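Local coordinates for oxalate-binding protein (Thermotoga maritima, PDB 1O4T) that binds oxalate next to a manganese ion in a homodimeric cupin and is a putative oxalate decarboxylase, at residues M34-L47 with L58-L72. Residues are numbered along the deposited sequence; the frame is centred on the assembly and turned at random.
Sequences MRGGKGEVEMAHLL and LFARMKLPPGSSVGL
Glu42 and Lys63 pair across two antiparallel strands, 40-45 and 58-64. Their backbones exchange two hydrogen bonds, and Ala44 and Arg61 repeat the pattern. Leu46 N closes this run on Phe59 O. Beside the backbone bonds, Glu42 OE1 and Lys63 NZ form a long, weak salt bridge of 3.4 Å. The Arg61 guanidinium has its salt bridge with Glu125, through NE.

Met62 lies with Met43 on the face of the sheet that does not carry Glu42 and Lys63. Its CB sits 4.1 Å from Glu42 O. Bends at chi2 (-67°) and chi3 (-54°) fold the chain back over the neighbouring strand. SD then lies 3.6 Å from Met43 CG, the two side chains running alongside each other. The CE methyl reaches Val41 CG1 at 3.5 Å and meets Met34 SD tip to tip. Val41 CG2 is pressed tightly against Leu64 CD1.

The turn 65-68 is type II. Ser68 OG donates to Pro65 O at 2.7 Å, in the carbonyl plane on a lone pair, and Ser68 N binds the same oxygen. With an alanine here, Pro65 O would probably keep just the backbone N-H of its two donors, and the turn would lose its side-chain bond. Beyond it, Ser69 OG accepts from Lys38 N at 2.8 Å, while Ser69 N donates to Lys38 O. Met34 O takes both Gly37 N and Gly71 N. The CA atoms of Gly37 and Gly71 come within 3.7 Å, backbone directly on backbone.

The hairpin of strands 40-45 and 56-64 belongs to the double-stranded beta-helix of the cupin fold, with Met34 and Leu58 touching the oxalate bound inside.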
ATOM      1  N   MET A  34       8.680   9.458  17.383  1.00 35.50           N
ATOM      2  CA  MET A  34       9.192   9.215  16.059  1.00 36.40           C
ATOM      3  C   MET A  34       9.220  10.536  15.305  1.00 36.98           C
ATOM      4  O   MET A  34       8.207  11.224  15.223  1.00 36.57           O
ATOM      5  CB  MET A  34       8.304   8.223  15.317  1.00 37.71           C
ATOM      6  CG  MET A  34       8.913   7.809  13.981  1.00 38.01           C
ATOM      7  SD  MET A  34       7.926   6.701  13.087  1.00 42.35           S
ATOM      8  CE  MET A  34       9.116   6.385  11.871  1.00 45.27           C
ATOM      9  N   ARG A  35      10.381  10.862  14.753  1.00 37.68           N
ATOM     10  CA  ARG A  35      10.637  12.149  14.121  1.00 38.24           C
ATOM     11  C   ARG A  35      10.210  13.322  14.977  1.00 36.99           C
ATOM     12  O   ARG A  35       9.747  14.326  14.457  1.00 36.93           O
ATOM     13  CB  ARG A  35       9.947  12.214  12.763  1.00 39.41           C
ATOM     14  CG  ARG A  35      10.311  11.055  11.822  1.00 43.33           C
ATOM     15  CD  ARG A  35      11.756  10.606  11.894  1.00 49.96           C
ATOM     16  NE  ARG A  35      12.594  11.361  10.977  1.00 54.48           N
ATOM     17  CZ  ARG A  35      12.985  10.931   9.782  1.00 58.41           C
ATOM     18  NH1 ARG A  35      13.745  11.719   9.025  1.00 59.39           N
ATOM     19  NH2 ARG A  35      12.620   9.725   9.335  1.00 59.90           N
ATOM     20  N   GLY A  36      10.379  13.204  16.286  1.00 35.82           N
ATOM     21  CA  GLY A  36       9.910  14.227  17.206  1.00 35.08           C
ATOM     22  C   GLY A  36       8.404  14.293  17.470  1.00 35.04           C
ATOM     23  O   GLY A  36       7.926  15.319  17.953  1.00 33.86           O
ATOM     24  N   GLY A  37       7.657  13.218  17.177  1.00 34.43           N
ATOM     25  CA  GLY A  37       6.200  13.195  17.409  1.00 34.97           C
ATOM     26  C   GLY A  37       5.824  12.827  18.836  1.00 35.55           C
ATOM     27  O   GLY A  37       6.687  12.724  19.694  1.00 37.19           O
ATOM     28  N   LYS A  38       4.538  12.621  19.097  1.00 35.81           N
ATOM     29  CA  LYS A  38       4.031  12.354  20.454  1.00 36.22           C
ATOM     30  C   LYS A  38       3.853  10.860  20.702  1.00 35.98           C
ATOM     31  O   LYS A  38       3.497  10.102  19.799  1.00 34.28           O
ATOM     32  CB  LYS A  38       2.685  13.055  20.679  1.00 36.48           C
ATOM     33  CG  LYS A  38       2.668  14.521  20.216  1.00 39.51           C
ATOM     34  CD  LYS A  38       1.434  15.274  20.684  1.00 43.28           C
ATOM     35  CE  LYS A  38       0.209  14.984  19.847  1.00 45.55           C
ATOM     36  NZ  LYS A  38      -1.028  15.724  20.370  1.00 45.84           N
ATOM     37  N   GLY A  39       4.117  10.445  21.945  1.00 35.66           N
ATOM     38  CA  GLY A  39       3.918   9.064  22.365  1.00 35.99           C
ATOM     39  C   GLY A  39       4.717   8.035  21.592  1.00 36.58           C
ATOM     40  O   GLY A  39       5.753   8.345  21.047  1.00 36.26           O
ATOM     41  N   GLU A  40       4.223   6.798  21.589  1.00 37.70           N
ATOM     42  CA  GLU A  40       4.927   5.644  21.042  1.00 38.46           C
ATOM     43  C   GLU A  40       4.147   5.157  19.834  1.00 38.50           C
ATOM     44  O   GLU A  40       2.925   5.078  19.871  1.00 38.73           O
ATOM     45  CB  GLU A  40       4.978   4.485  22.038  1.00 38.85           C
ATOM     46  CG  GLU A  40       5.863   4.671  23.255  1.00 43.59           C
ATOM     47  CD  GLU A  40       5.814   3.455  24.191  1.00 47.27           C
ATOM     48  OE1 GLU A  40       5.071   2.494  23.877  1.00 50.34           O
ATOM     49  OE2 GLU A  40       6.513   3.455  25.233  1.00 50.54           O
ATOM     50  N   VAL A  41       4.895   4.752  18.815  1.00 38.12           N
ATOM     51  CA  VAL A  41       4.405   4.313  17.534  1.00 38.31           C
ATOM     52  C   VAL A  41       5.007   2.913  17.225  1.00 37.43           C
ATOM     53  O   VAL A  41       5.977   2.506  17.867  1.00 37.84           O
ATOM     54  CB  VAL A  41       4.812   5.439  16.569  1.00 38.74           C
ATOM     55  CG1 VAL A  41       5.507   4.959  15.337  1.00 40.50           C
ATOM     56  CG2 VAL A  41       3.632   6.365  16.341  1.00 39.56           C
ATOM     57  N   GLU A  42       4.384   2.133  16.349  1.00 36.76           N
ATOM     58  CA  GLU A  42       4.917   0.810  15.943  1.00 36.54           C
ATOM     59  C   GLU A  42       5.111   0.775  14.463  1.00 35.19           C
ATOM     60  O   GLU A  42       4.239   1.203  13.712  1.00 33.89           O
ATOM     61  CB  GLU A  42       3.995  -0.339  16.304  1.00 37.34           C
ATOM     62  CG  GLU A  42       3.896  -0.603  17.791  1.00 41.49           C
ATOM     63  CD  GLU A  42       3.532  -2.038  18.079  1.00 47.89           C
ATOM     64  OE1 GLU A  42       2.581  -2.572  17.442  1.00 51.91           O
ATOM     65  OE2 GLU A  42       4.215  -2.648  18.927  1.00 54.07           O
ATOM     66  N   MET A  43       6.270   0.280  14.051  1.00 33.75           N
ATOM     67  CA  MET A  43       6.608   0.154  12.642  1.00 33.31           C
ATOM     68  C   MET A  43       6.970  -1.292  12.314  1.00 31.97           C
ATOM     69  O   MET A  43       7.902  -1.837  12.880  1.00 30.11           O
ATOM     70  CB  MET A  43       7.767   1.069  12.292  1.00 33.10           C
ATOM     71  CG  MET A  43       8.102   1.047  10.795  1.00 35.58           C
ATOM     72  SD  MET A  43       9.653   1.878  10.418  1.00 42.04           S
ATOM     73  CE  MET A  43       9.111   3.449  10.546  1.00 40.02           C
ATOM     74  N   ALA A  44       6.192  -1.894  11.406  1.00 31.75           N
ATOM     75  CA  ALA A  44       6.451  -3.240  10.881  1.00 31.88           C
ATOM     76  C   ALA A  44       7.017  -3.122   9.475  1.00 31.99           C
ATOM     77  O   ALA A  44       6.303  -2.715   8.549  1.00 31.57           O
ATOM     78  CB  ALA A  44       5.154  -4.056  10.880  1.00 32.40           C
ATOM     79  N   HIS A  45       8.285  -3.489   9.295  1.00 32.65           N
ATOM     80  CA  HIS A  45       8.910  -3.448   7.978  1.00 33.76           C
ATOM     81  C   HIS A  45       8.482  -4.698   7.205  1.00 33.35           C
ATOM     82  O   HIS A  45       8.664  -5.817   7.662  1.00 32.40           O
ATOM     83  CB  HIS A  45      10.420  -3.392   8.056  1.00 34.81           C
ATOM     84  CG  HIS A  45      10.950  -2.334   8.966  1.00 39.09           C
ATOM     85  ND1 HIS A  45      11.551  -1.184   8.494  1.00 43.43           N
ATOM     86  CD2 HIS A  45      10.978  -2.255  10.323  1.00 41.84           C
ATOM     87  CE1 HIS A  45      11.927  -0.443   9.523  1.00 45.56           C
ATOM     88  NE2 HIS A  45      11.582  -1.066  10.643  1.00 45.78           N
ATOM     89  N   LEU A  46       7.898  -4.500   6.037  1.00 33.49           N
ATOM     90  CA  LEU A  46       7.276  -5.599   5.300  1.00 33.94           C
ATOM     91  C   LEU A  46       8.171  -6.127   4.171  1.00 33.82           C
ATOM     92  O   LEU A  46       8.220  -7.340   3.937  1.00 34.04           O
ATOM     93  CB  LEU A  46       5.919  -5.149   4.774  1.00 33.76           C
ATOM     94  CG  LEU A  46       5.026  -4.640   5.877  1.00 36.39           C
ATOM     95  CD1 LEU A  46       3.696  -4.277   5.259  1.00 39.50           C
ATOM     96  CD2 LEU A  46       4.861  -5.624   7.006  1.00 38.14           C
ATOM     97  N   LEU A  47       8.891  -5.222   3.511  1.00 34.08           N
ATOM     98  CA  LEU A  47       9.896  -5.575   2.509  1.00 34.31           C
ATOM     99  C   LEU A  47      11.116  -4.720   2.657  1.00 35.00           C
ATOM    100  O   LEU A  47      11.011  -3.523   2.900  1.00 35.56           O
ATOM    101  CB  LEU A  47       9.357  -5.334   1.122  1.00 34.04           C
ATOM    102  CG  LEU A  47       8.163  -6.165   0.701  1.00 33.71           C
ATOM    103  CD1 LEU A  47       7.516  -5.527  -0.556  1.00 34.84           C
ATOM    104  CD2 LEU A  47       8.479  -7.631   0.482  1.00 33.85           C
ATOM    105  N   LEU A  58      11.571   2.150   1.984  1.00 37.93           N
ATOM    106  CA  LEU A  58      10.641   1.778   3.045  1.00 37.91           C
ATOM    107  C   LEU A  58       9.329   1.228   2.490  1.00 37.18           C
ATOM    108  O   LEU A  58       8.734   1.835   1.608  1.00 37.04           O
ATOM    109  CB  LEU A  58      10.282   3.007   3.900  1.00 39.29           C
ATOM    110  CG  LEU A  58       9.412   2.722   5.139  1.00 39.40           C
ATOM    111  CD1 LEU A  58      10.225   1.949   6.174  1.00 42.15           C
ATOM    112  CD2 LEU A  58       8.899   4.004   5.721  1.00 40.88           C
ATOM    113  N   PHE A  59       8.871   0.110   3.048  1.00 35.59           N
ATOM    114  CA  PHE A  59       7.547  -0.422   2.784  1.00 34.19           C
ATOM    115  C   PHE A  59       7.080  -1.012   4.118  1.00 33.33           C
ATOM    116  O   PHE A  59       7.448  -2.125   4.467  1.00 33.18           O
ATOM    117  CB  PHE A  59       7.551  -1.448   1.642  1.00 34.99           C
ATOM    118  CG  PHE A  59       6.180  -1.821   1.162  1.00 37.06           C
ATOM    119  CD1 PHE A  59       5.403  -2.712   1.881  1.00 44.12           C
ATOM    120  CD2 PHE A  59       5.626  -1.224   0.047  1.00 42.65           C
ATOM    121  CE1 PHE A  59       4.107  -3.053   1.487  1.00 43.72           C
ATOM    122  CE2 PHE A  59       4.314  -1.530  -0.348  1.00 46.63           C
ATOM    123  CZ  PHE A  59       3.543  -2.452   0.395  1.00 45.67           C
ATOM    124  N   ALA A  60       6.305  -0.231   4.885  1.00 32.67           N
ATOM    125  CA  ALA A  60       6.038  -0.542   6.268  1.00 32.33           C
ATOM    126  C   ALA A  60       4.616  -0.279   6.630  1.00 32.21           C
ATOM    127  O   ALA A  60       3.957   0.558   6.019  1.00 31.94           O
ATOM    128  CB  ALA A  60       6.908   0.286   7.160  1.00 33.59           C
ATOM    129  N   ARG A  61       4.151  -1.004   7.638  1.00 32.19           N
ATOM    130  CA  ARG A  61       2.842  -0.773   8.232  1.00 32.54           C
ATOM    131  C   ARG A  61       3.049  -0.068   9.578  1.00 33.06           C
ATOM    132  O   ARG A  61       3.820  -0.571  10.446  1.00 33.50           O
ATOM    133  CB  ARG A  61       2.117  -2.095   8.447  1.00 32.76           C
ATOM    134  CG  ARG A  61       0.671  -1.938   8.793  1.00 37.05           C
ATOM    135  CD  ARG A  61      -0.062  -3.233   9.128  1.00 41.84           C
ATOM    136  NE  ARG A  61      -1.443  -2.916   9.537  1.00 47.93           N
ATOM    137  CZ  ARG A  61      -2.450  -3.792   9.593  1.00 51.30           C
ATOM    138  NH1 ARG A  61      -2.261  -5.073   9.279  1.00 53.49           N
ATOM    139  NH2 ARG A  61      -3.661  -3.385   9.962  1.00 52.61           N
ATOM    140  N   MET A  62       2.409   1.089   9.753  1.00 30.73           N
ATOM    141  CA  MET A  62       2.589   1.889  10.962  1.00 31.45           C
ATOM    142  C   MET A  62       1.310   1.775  11.759  1.00 31.86           C
ATOM    143  O   MET A  62       0.264   1.706  11.153  1.00 30.42           O
ATOM    144  CB  MET A  62       2.740   3.344  10.598  1.00 32.85           C
ATOM    145  CG  MET A  62       3.884   3.644   9.635  1.00 34.79           C
ATOM    146  SD  MET A  62       5.378   3.330  10.403  1.00 40.01           S
ATOM    147  CE  MET A  62       5.185   4.368  11.895  1.00 39.37           C
ATOM    148  N   LYS A  63       1.431   1.746  13.087  1.00 30.91           N
ATOM    149  CA  LYS A  63       0.321   1.797  14.007  1.00 32.27           C
ATOM    150  C   LYS A  63       0.570   2.929  14.981  1.00 32.63           C
ATOM    151  O   LYS A  63       1.582   2.927  15.697  1.00 32.73           O
ATOM    152  CB  LYS A  63       0.245   0.499  14.769  1.00 32.85           C
ATOM    153  CG  LYS A  63      -0.946   0.402  15.708  1.00 36.93           C
ATOM    154  CD  LYS A  63      -1.100  -1.038  16.215  1.00 41.92           C
ATOM    155  CE  LYS A  63      -0.593  -1.192  17.600  1.00 44.90           C
ATOM    156  NZ  LYS A  63      -0.766  -2.637  18.084  1.00 49.09           N
ATOM    157  N   LEU A  64      -0.339   3.902  14.980  1.00 32.12           N
ATOM    158  CA  LEU A  64      -0.342   5.039  15.907  1.00 31.86           C
ATOM    159  C   LEU A  64      -1.475   4.877  16.938  1.00 31.82           C
ATOM    160  O   LEU A  64      -2.666   5.034  16.612  1.00 30.70           O
ATOM    161  CB  LEU A  64      -0.540   6.351  15.142  1.00 31.75           C
ATOM    162  CG  LEU A  64       0.751   7.013  14.660  1.00 32.09           C
ATOM    163  CD1 LEU A  64       1.621   6.055  13.798  1.00 32.46           C
ATOM    164  CD2 LEU A  64       0.452   8.326  13.906  1.00 31.14           C
ATOM    165  N   PRO A  65      -1.121   4.574  18.174  1.00 31.35           N
ATOM    166  CA  PRO A  65      -2.101   4.567  19.245  1.00 32.20           C
ATOM    167  C   PRO A  65      -2.789   5.929  19.391  1.00 32.40           C
ATOM    168  O   PRO A  65      -2.244   6.940  18.949  1.00 32.28           O
ATOM    169  CB  PRO A  65      -1.264   4.274  20.492  1.00 32.20           C
ATOM    170  CG  PRO A  65      -0.024   3.648  19.978  1.00 32.87           C
ATOM    171  CD  PRO A  65       0.221   4.223  18.654  1.00 32.02           C
ATOM    172  N   PRO A  66      -3.971   5.956  19.987  1.00 32.87           N
ATOM    173  CA  PRO A  66      -4.649   7.200  20.269  1.00 33.67           C
ATOM    174  C   PRO A  66      -3.744   8.197  20.964  1.00 34.37           C
ATOM    175  O   PRO A  66      -3.118   7.860  21.973  1.00 35.26           O
ATOM    176  CB  PRO A  66      -5.798   6.756  21.178  1.00 33.58           C
ATOM    177  CG  PRO A  66      -6.089   5.384  20.685  1.00 34.12           C
ATOM    178  CD  PRO A  66      -4.782   4.791  20.376  1.00 33.36           C
ATOM    179  N   GLY A  67      -3.651   9.397  20.400  1.00 34.68           N
ATOM    180  CA  GLY A  67      -2.826  10.468  20.973  1.00 35.28           C
ATOM    181  C   GLY A  67      -1.425  10.602  20.373  1.00 34.87           C
ATOM    182  O   GLY A  67      -0.726  11.583  20.657  1.00 35.24           O
ATOM    183  N   SER A  68      -1.000   9.620  19.579  1.00 33.37           N
ATOM    184  CA  SER A  68       0.370   9.596  19.115  1.00 33.33           C
ATOM    185  C   SER A  68       0.490  10.253  17.735  1.00 33.21           C
ATOM    186  O   SER A  68      -0.520  10.462  17.036  1.00 32.43           O
ATOM    187  CB  SER A  68       0.905   8.158  19.089  1.00 33.00           C
ATOM    188  OG  SER A  68       0.241   7.406  18.090  1.00 33.92           O
ATOM    189  N   SER A  69       1.720  10.563  17.349  1.00 33.23           N
ATOM    190  CA  SER A  69       1.991  11.184  16.054  1.00 34.07           C
ATOM    191  C   SER A  69       3.361  10.808  15.554  1.00 33.95           C
ATOM    192  O   SER A  69       4.241  10.446  16.340  1.00 34.53           O
ATOM    193  CB  SER A  69       1.898  12.702  16.140  1.00 34.47           C
ATOM    194  OG  SER A  69       2.994  13.305  16.841  1.00 35.31           O
ATOM    195  N   VAL A  70       3.534  10.856  14.233  1.00 34.03           N
ATOM    196  CA  VAL A  70       4.867  10.940  13.630  1.00 33.14           C
ATOM    197  C   VAL A  70       5.123  12.422  13.414  1.00 33.61           C
ATOM    198  O   VAL A  70       4.298  13.111  12.837  1.00 33.67           O
ATOM    199  CB  VAL A  70       4.942  10.236  12.291  1.00 33.37           C
ATOM    200  CG1 VAL A  70       6.315  10.381  11.702  1.00 33.00           C
ATOM    201  CG2 VAL A  70       4.556   8.776  12.433  1.00 32.45           C
ATOM    202  N   GLY A  71       6.276  12.899  13.876  1.00 33.33           N
ATOM    203  CA  GLY A  71       6.581  14.314  13.917  1.00 33.44           C
ATOM    204  C   GLY A  71       6.930  14.862  12.566  1.00 33.62           C
ATOM    205  O   GLY A  71       7.175  14.112  11.628  1.00 33.51           O
ATOM    206  N   LEU A  72       6.924  16.185  12.464  1.00 33.64           N
ATOM    207  CA  LEU A  72       7.226  16.853  11.206  1.00 33.82           C
ATOM    208  C   LEU A  72       8.647  16.539  10.772  1.00 33.49           C
ATOM    209  O   LEU A  72       9.583  16.654  11.561  1.00 33.31           O
ATOM    210  CB  LEU A  72       6.992  18.380  11.315  1.00 34.04           C
ATOM    211  CG  LEU A  72       7.137  19.265  10.059  1.00 34.25           C
ATOM    212  CD1 LEU A  72       5.979  19.034   9.097  1.00 35.43           C
ATOM    213  CD2 LEU A  72       7.215  20.743  10.428  1.00 33.30           C
TER
HETATM  214  O   HOH W   1       5.927   8.920  18.114  1.00 29.72           O
HETATM  215  O   HOH W   2       9.680  16.795  14.281  1.00 41.72           O
HETATM  216  O   HOH W   3      -1.504  13.614  22.234  1.00 43.51           O
HETATM  217  O   HOH W   4      10.376  -1.385   4.825  1.00 31.42           O